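Local coordinates for protein 2-hydroxyisobutanoyl-CoA mutase large subunit (Aquincola tertiaricarbonis, PDB 4R3U) that works with a small cobalamin-binding subunit to interconvert 2-hydroxyisobutyryl-CoA and (S)-3-hydroxybutyryl-CoA, and itself forms the substrate-binding subunit of the mutase, at residues A[189-192]-A[193-197]; A[506-509]-A[510-513]; A[514-518]-A[519-523]. All coordinates share one frame; numbering follows the deposited sequence.

Overall arrangement
The three contacts come in series along the chain and lie on the same side of its centre. Contact 1 belongs to helix 183-196, which connects strands 175-178 and 206-208 of the parallel sheet in the TIM-barrel part of the chain. Contact 2 lies on helix 501-515, and contact 3 carries the chain from the end of that helix into helix 518-532. Centres of contacts 2 and 3 are 13 Å apart and the two touch, whereas contact 1 sits about 20 Å from contact 2 and 19 Å from contact 3, between centres, without touching either. Helix 158-164 touches side chains of both contact 1 and contact 2, and so links helix 183-196 with helix 501-515.

Contact 1. Residues A[189-192]-A[193-197]; sequences MYVA and LGEKR
Glu195 lies one helical turn beyond Val191, and its aliphatic part packs on that residue while its carboxylate pairs with a lysine. Its CB rests over backbone oxygens, 3.6 Å from Val191 O and almost as near Ala192 O. With CG anti to the carbonyl carbon (chi1 -77°), the chain folds back toward the preceding turn, and CG lies 3.5 Å from Val191 O. Beyond CG the chain runs extended. CD and OE2 stay beside Val191 O, OE2 3.8 Å from it, and OE2 also stands 4.0 Å from the methyl CG1 of Val191, the two side chains crossing at a slant. The charge on OE2 is met by a salt bridge to Lys548 of helix 540-549.

All this takes place in the last turns of helix 183-196, the crossover helix of a beta-alpha-beta unit between strands 175-178 and 206-208. Four successive i to i+4 backbone bonds hold the turns together: Leu193 N gives to Met189 O at 2.9 Å, Gly194 N to Tyr190 O, Glu195 N to Val191 O at 3.0 Å, and Lys196 N to Ala192 O. On the buried flanks Tyr190 meets the ring of Phe177 with the planes close to perpendicular, while Leu193 and Ala192 pack on Leu158 of helix 158-164. Tyr190 also stands about 6 Å, side chain to side chain, from Val208, which binds the substrate. Near the end of the helix the CB of Lys196 lies 3.4 Å from Ala192 O, and its extended chain carries NZ away to a salt bridge with Glu162.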
loop_
_atom_site.group_PDB
_atom_site.type_symbol
_atom_site.label_atom_id
_atom_site.label_comp_id
_atom_site.label_asym_id
_atom_site.label_seq_id
_atom_site.Cartn_x
_atom_site.Cartn_y
_atom_site.Cartn_z
ATOM N N MET A 189 9.683 -18.327 -33.616
ATOM C CA MET A 189 8.334 -18.894 -33.533
ATOM C C MET A 189 7.285 -17.816 -33.554
ATOM O O MET A 189 6.243 -17.998 -34.208
ATOM C CB MET A 189 8.159 -19.749 -32.277
ATOM C CG MET A 189 8.773 -21.116 -32.376
ATOM S SD MET A 189 8.604 -22.029 -30.829
ATOM C CE MET A 189 9.615 -23.464 -31.195
ATOM N N TYR A 190 7.556 -16.690 -32.848
ATOM C CA TYR A 190 6.649 -15.558 -32.797
ATOM C C TYR A 190 6.475 -14.944 -34.187
ATOM O O TYR A 190 5.335 -14.693 -34.612
ATOM C CB TYR A 190 7.126 -14.517 -31.771
ATOM C CG TYR A 190 6.049 -13.535 -31.352
ATOM C CD1 TYR A 190 5.028 -13.913 -30.474
ATOM C CD2 TYR A 190 6.072 -12.216 -31.794
ATOM C CE1 TYR A 190 4.052 -12.999 -30.057
ATOM C CE2 TYR A 190 5.097 -11.296 -31.392
ATOM C CZ TYR A 190 4.089 -11.689 -30.522
ATOM O OH TYR A 190 3.140 -10.770 -30.121
ATOM N N VAL A 191 7.616 -14.747 -34.906
ATOM C CA VAL A 191 7.662 -14.194 -36.257
ATOM C C VAL A 191 6.919 -15.117 -37.218
ATOM O O VAL A 191 6.044 -14.648 -37.948
ATOM C CB VAL A 191 9.110 -13.838 -36.711
ATOM C CG1 VAL A 191 9.178 -13.494 -38.207
ATOM C CG2 VAL A 191 9.663 -12.691 -35.877
ATOM N N ALA A 192 7.224 -16.432 -37.175
ATOM C CA ALA A 192 6.564 -17.467 -37.972
ATOM C C ALA A 192 5.047 -17.459 -37.731
ATOM O O ALA A 192 4.293 -17.543 -38.701
ATOM C CB ALA A 192 7.142 -18.832 -37.632
ATOM N N LEU A 193 4.603 -17.300 -36.460
ATOM C CA LEU A 193 3.180 -17.228 -36.082
ATOM C C LEU A 193 2.490 -15.976 -36.683
ATOM O O LEU A 193 1.401 -16.091 -37.239
ATOM C CB LEU A 193 3.004 -17.283 -34.541
ATOM C CG LEU A 193 1.563 -17.186 -33.986
ATOM C CD1 LEU A 193 0.702 -18.366 -34.403
ATOM C CD2 LEU A 193 1.562 -17.102 -32.495
ATOM N N GLY A 194 3.149 -14.824 -36.568
ATOM C CA GLY A 194 2.686 -13.545 -37.092
ATOM C C GLY A 194 2.493 -13.584 -38.584
ATOM O O GLY A 194 1.482 -13.085 -39.082
ATOM N N GLU A 195 3.433 -14.241 -39.300
ATOM C CA GLU A 195 3.376 -14.430 -40.749
ATOM C C GLU A 195 2.191 -15.328 -41.126
ATOM O O GLU A 195 1.390 -14.954 -41.992
ATOM C CB GLU A 195 4.708 -14.990 -41.289
ATOM C CG GLU A 195 5.801 -13.933 -41.401
ATOM C CD GLU A 195 7.209 -14.393 -41.749
ATOM O OE1 GLU A 195 7.945 -13.602 -42.386
ATOM O OE2 GLU A 195 7.600 -15.510 -41.341
ATOM N N LYS A 196 2.061 -16.491 -40.435
ATOM C CA LYS A 196 0.990 -17.477 -40.611
ATOM C C LYS A 196 -0.388 -16.815 -40.447
ATOM O O LYS A 196 -1.323 -17.127 -41.174
ATOM C CB LYS A 196 1.164 -18.621 -39.594
ATOM C CG LYS A 196 0.341 -19.854 -39.919
ATOM C CD LYS A 196 0.885 -21.114 -39.279
ATOM C CE LYS A 196 -0.008 -22.297 -39.575
ATOM N NZ LYS A 196 0.531 -23.555 -39.007
ATOM N N ARG A 197 -0.484 -15.878 -39.512
ATOM C CA ARG A 197 -1.703 -15.163 -39.180
ATOM C C ARG A 197 -2.023 -14.017 -40.082
ATOM O O ARG A 197 -3.109 -13.459 -39.961
ATOM C CB ARG A 197 -1.658 -14.695 -37.728
ATOM C CG ARG A 197 -1.831 -15.836 -36.794
ATOM C CD ARG A 197 -2.383 -15.280 -35.563
ATOM N NE ARG A 197 -2.522 -16.296 -34.539
ATOM C CZ ARG A 197 -2.786 -16.013 -33.275
ATOM N NH1 ARG A 197 -2.936 -14.751 -32.888
ATOM N NH2 ARG A 197 -2.920 -16.986 -32.389
#

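Contact 2. Residues A[506-509]-A[510-513]; sequences ISRT and RRVR
Ile506 with Arg510 and Thr509 with Arg513 are i to i+4 pairs within helix 501-515, a largely surface-lying helix that packs against helix 158-164 in the TIM-barrel part of the chain. The backbone bond of the first pair is nearly straight, Arg510 N to Ile506 O at 2.7 Å with an angle of 169° at the hydrogen. The side chains of this pair cross at a slant: Ile506 CG2 lies 3.4 Å from Arg510 NE and also touches CG, CD and CZ.

In the second pair, Thr509 CG2 sits over the centre of one face of the Arg513 guanidinium. Its methyl is turned that way because CG2 stands anti to the backbone N, which puts OG1 (chi1 -63°) beside that nitrogen, where it bonds Asp156. Arg513 in turn forms salt bridges to Asp138 and Asp140 through its two terminal nitrogens, so contacts over the face and at the ends both limit its rotation. A leucine in its place would probably leave both aspartates without this partner and the Thr509 methyl without the flat group it rests on. Arg508 reaches off the helix to Glu108 and Asp160, while Arg511 pairs with Glu515 one turn further along the same helix. Val512, which packs on Ala159 and Thr157, has CG2 3.2 Å from Arg508 O, beside the Val512 N to Arg508 O bond of 2.9 Å.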
loop_
_atom_site.group_PDB
_atom_site.type_symbol
_atom_site.label_atom_id
_atom_site.label_comp_id
_atom_site.label_asym_id
_atom_site.label_seq_id
_atom_site.Cartn_x
_atom_site.Cartn_y
_atom_site.Cartn_z
ATOM N N ILE A 506 4.235 -34.193 -24.737
ATOM C CA ILE A 506 5.044 -35.118 -25.562
ATOM C C ILE A 506 4.255 -35.560 -26.807
ATOM O O ILE A 506 4.802 -35.567 -27.916
ATOM C CB ILE A 506 5.589 -36.344 -24.782
ATOM C CG1 ILE A 506 5.996 -36.056 -23.302
ATOM C CG2 ILE A 506 6.670 -37.116 -25.549
ATOM C CD1 ILE A 506 7.120 -35.225 -23.018
ATOM N N SER A 507 2.955 -35.870 -26.619
ATOM C CA SER A 507 2.024 -36.281 -27.671
ATOM C C SER A 507 2.112 -35.347 -28.866
ATOM O O SER A 507 2.252 -35.831 -29.993
ATOM C CB SER A 507 0.597 -36.295 -27.137
ATOM O OG SER A 507 0.432 -37.313 -26.168
ATOM N N ARG A 508 2.052 -34.008 -28.613
ATOM C CA ARG A 508 2.137 -32.962 -29.632
ATOM C C ARG A 508 3.525 -32.859 -30.246
ATOM O O ARG A 508 3.623 -32.756 -31.471
ATOM C CB ARG A 508 1.695 -31.608 -29.072
ATOM C CG ARG A 508 1.732 -30.461 -30.091
ATOM C CD ARG A 508 0.638 -29.461 -29.860
ATOM N NE ARG A 508 0.818 -28.798 -28.574
ATOM C CZ ARG A 508 -0.159 -28.266 -27.863
ATOM N NH1 ARG A 508 0.096 -27.719 -26.680
ATOM N NH2 ARG A 508 -1.405 -28.302 -28.308
ATOM N N THR A 509 4.586 -32.876 -29.413
ATOM C CA THR A 509 5.983 -32.801 -29.864
ATOM C C THR A 509 6.298 -33.967 -30.802
ATOM O O THR A 509 6.867 -33.735 -31.875
ATOM C CB THR A 509 6.959 -32.613 -28.671
ATOM O OG1 THR A 509 6.653 -31.369 -28.051
ATOM C CG2 THR A 509 8.416 -32.555 -29.099
ATOM N N ARG A 510 5.865 -35.209 -30.421
ATOM C CA ARG A 510 6.058 -36.451 -31.193
ATOM C C ARG A 510 5.362 -36.377 -32.559
ATOM O O ARG A 510 5.916 -36.858 -33.562
ATOM C CB ARG A 510 5.540 -37.688 -30.421
ATOM C CG ARG A 510 6.426 -38.155 -29.265
ATOM C CD ARG A 510 5.968 -39.500 -28.716
ATOM N NE ARG A 510 6.680 -39.859 -27.488
ATOM C CZ ARG A 510 6.325 -40.847 -26.662
ATOM N NH1 ARG A 510 5.236 -41.570 -26.906
ATOM N NH2 ARG A 510 7.042 -41.099 -25.572
ATOM N N ARG A 511 4.142 -35.787 -32.575
ATOM C CA ARG A 511 3.281 -35.598 -33.729
ATOM C C ARG A 511 3.939 -34.628 -34.710
ATOM O O ARG A 511 4.040 -34.943 -35.900
ATOM C CB ARG A 511 1.905 -35.067 -33.275
ATOM C CG ARG A 511 0.808 -35.113 -34.335
ATOM C CD ARG A 511 -0.305 -34.101 -34.095
ATOM N NE ARG A 511 0.162 -32.743 -33.778
ATOM C CZ ARG A 511 -0.109 -31.661 -34.502
ATOM N NH1 ARG A 511 -0.845 -31.756 -35.603
ATOM N NH2 ARG A 511 0.355 -30.477 -34.131
ATOM N N VAL A 512 4.418 -33.472 -34.211
ATOM C CA VAL A 512 5.098 -32.426 -34.998
ATOM C C VAL A 512 6.302 -33.030 -35.737
ATOM O O VAL A 512 6.438 -32.824 -36.953
ATOM C CB VAL A 512 5.459 -31.178 -34.132
ATOM C CG1 VAL A 512 6.395 -30.212 -34.869
ATOM C CG2 VAL A 512 4.195 -30.455 -33.647
ATOM N N ARG A 513 7.138 -33.813 -35.012
ATOM C CA ARG A 513 8.295 -34.524 -35.565
ATOM C C ARG A 513 7.872 -35.564 -36.608
ATOM O O ARG A 513 8.576 -35.735 -37.608
ATOM C CB ARG A 513 9.083 -35.231 -34.457
ATOM C CG ARG A 513 9.794 -34.332 -33.481
ATOM C CD ARG A 513 10.414 -35.205 -32.421
ATOM N NE ARG A 513 11.084 -34.459 -31.352
ATOM C CZ ARG A 513 10.993 -34.767 -30.061
ATOM N NH1 ARG A 513 10.213 -35.768 -29.664
ATOM N NH2 ARG A 513 11.653 -34.060 -29.155
#

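Contact 3. Residues A[514-518]-A[519-523]; sequences AERDE and AKVQA
Ala519, in the first turn of helix 518-532, has its CB 3.9 Å from OD1 of Asp517, the residue at the N-cap position. The next residue, Lys520, packs more closely on the same carboxylate: its CB lies 3.4 Å from Asp517 OD2, and the two side chains run past each other at a slant. Their charges are opposite but not in contact, so any attraction between them is probably a loose one.

Val521 faces back toward the incoming chain. Its N gives a backbone bond to Asp517 O at 3.1 Å, the first turn of the new helix, and its two methyls spread against Arg516. CG2 meets Arg516 CD at 3.9 Å, while CG1 lies over the centre of one face of the guanidinium, the two side chains crossing at about a right angle.

Arg516 is where helix 501-515 gives way, the first residue to leave helical geometry, so the contact is a helix-to-helix junction in which Arg516 and Asp517 form the short link to the N-terminal end of helix 518-532. The Arg516 chi1 of 85° sets CG between the backbone N and the carbonyl carbon, and from there the extended chain reaches Glu518. The grip is side-on: NE bonds OE1 from above the carboxylate plane, and NH2 forms a salt bridge with OE2 at 2.8 Å, in the guanidinium plane and on the syn lone pair. NH1 turns to Asp555 and to Gly550 O.

Gln522 N bonds Glu518 O at 2.9 Å, and a bend at chi2 (-53°) swings the Gln522 amide alongside the Glu518 carboxylate, the planes 18° apart. NE2 then gives to OE2 at 3.2 Å from the anti side, making that oxygen the acceptor of both Arg516 NH2 and Gln522 NE2.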
loop_
_atom_site.group_PDB
_atom_site.type_symbol
_atom_site.label_atom_id
_atom_site.label_comp_id
_atom_site.label_asym_id
_atom_site.label_seq_id
_atom_site.Cartn_x
_atom_site.Cartn_y
_atom_site.Cartn_z
ATOM N N ALA A 514 6.746 -36.271 -36.375
ATOM C CA ALA A 514 6.236 -37.315 -37.296
ATOM C C ALA A 514 5.708 -36.725 -38.626
ATOM O O ALA A 514 6.100 -37.191 -39.691
ATOM C CB ALA A 514 5.151 -38.138 -36.612
ATOM N N GLU A 515 4.864 -35.667 -38.541
ATOM C CA GLU A 515 4.208 -34.946 -39.643
ATOM C C GLU A 515 5.151 -34.143 -40.540
ATOM O O GLU A 515 4.796 -33.871 -41.695
ATOM C CB GLU A 515 3.136 -33.988 -39.080
ATOM C CG GLU A 515 1.785 -34.637 -38.816
ATOM C CD GLU A 515 0.737 -33.799 -38.099
ATOM O OE1 GLU A 515 -0.415 -34.281 -37.990
ATOM O OE2 GLU A 515 1.061 -32.683 -37.623
ATOM N N ARG A 516 6.329 -33.754 -40.025
ATOM C CA ARG A 516 7.273 -32.924 -40.764
ATOM C C ARG A 516 8.093 -33.649 -41.832
ATOM O O ARG A 516 8.176 -34.890 -41.843
ATOM C CB ARG A 516 8.193 -32.153 -39.795
ATOM C CG ARG A 516 9.409 -32.953 -39.336
ATOM C CD ARG A 516 10.107 -32.279 -38.185
ATOM N NE ARG A 516 11.235 -33.084 -37.733
ATOM C CZ ARG A 516 11.925 -32.858 -36.623
ATOM N NH1 ARG A 516 11.599 -31.852 -35.823
ATOM N NH2 ARG A 516 12.939 -33.642 -36.299
ATOM N N ASP A 517 8.706 -32.840 -42.731
ATOM C CA ASP A 517 9.621 -33.286 -43.781
ATOM C C ASP A 517 10.984 -33.397 -43.108
ATOM O O ASP A 517 11.688 -32.392 -42.976
ATOM C CB ASP A 517 9.657 -32.273 -44.949
ATOM C CG ASP A 517 10.455 -32.689 -46.175
ATOM O OD1 ASP A 517 11.125 -33.748 -46.126
ATOM O OD2 ASP A 517 10.427 -31.947 -47.171
ATOM N N GLU A 518 11.321 -34.614 -42.628
ATOM C CA GLU A 518 12.555 -34.908 -41.894
ATOM C C GLU A 518 13.836 -34.503 -42.640
ATOM O O GLU A 518 14.698 -33.834 -42.059
ATOM C CB GLU A 518 12.592 -36.389 -41.466
ATOM C CG GLU A 518 13.383 -36.636 -40.190
ATOM C CD GLU A 518 12.968 -35.837 -38.962
ATOM O OE1 GLU A 518 11.748 -35.704 -38.704
ATOM O OE2 GLU A 518 13.875 -35.360 -38.245
ATOM N N ALA A 519 13.925 -34.885 -43.930
ATOM C CA ALA A 519 15.044 -34.594 -44.825
ATOM C C ALA A 519 15.317 -33.090 -44.922
ATOM O O ALA A 519 16.465 -32.693 -44.735
ATOM C CB ALA A 519 14.771 -35.177 -46.206
ATOM N N LYS A 520 14.261 -32.262 -45.170
ATOM C CA LYS A 520 14.343 -30.801 -45.289
ATOM C C LYS A 520 14.754 -30.139 -43.964
ATOM O O LYS A 520 15.583 -29.229 -43.984
ATOM C CB LYS A 520 13.030 -30.219 -45.838
ATOM C CG LYS A 520 13.097 -28.735 -46.194
ATOM C CD LYS A 520 12.196 -28.386 -47.385
ATOM C CE LYS A 520 11.926 -26.897 -47.560
ATOM N NZ LYS A 520 13.155 -26.068 -47.754
ATOM N N VAL A 521 14.200 -30.609 -42.819
ATOM C CA VAL A 521 14.534 -30.106 -41.489
ATOM C C VAL A 521 16.013 -30.431 -41.149
ATOM O O VAL A 521 16.748 -29.549 -40.690
ATOM C CB VAL A 521 13.513 -30.592 -40.401
ATOM C CG1 VAL A 521 13.976 -30.265 -38.963
ATOM C CG2 VAL A 521 12.124 -30.012 -40.650
ATOM N N GLN A 522 16.452 -31.672 -41.413
ATOM C CA GLN A 522 17.842 -32.077 -41.151
ATOM C C GLN A 522 18.857 -31.287 -41.955
ATOM O O GLN A 522 19.890 -30.893 -41.406
ATOM C CB GLN A 522 18.043 -33.590 -41.307
ATOM C CG GLN A 522 17.350 -34.415 -40.211
ATOM C CD GLN A 522 17.697 -33.993 -38.815
ATOM O OE1 GLN A 522 18.867 -33.769 -38.457
ATOM N NE2 GLN A 522 16.676 -33.862 -37.998
ATOM N N ALA A 523 18.531 -31.012 -43.234
ATOM C CA ALA A 523 19.344 -30.213 -44.161
ATOM C C ALA A 523 19.446 -28.756 -43.674
ATOM O O ALA A 523 20.531 -28.170 -43.703
ATOM C CB ALA A 523 18.732 -30.254 -45.549
#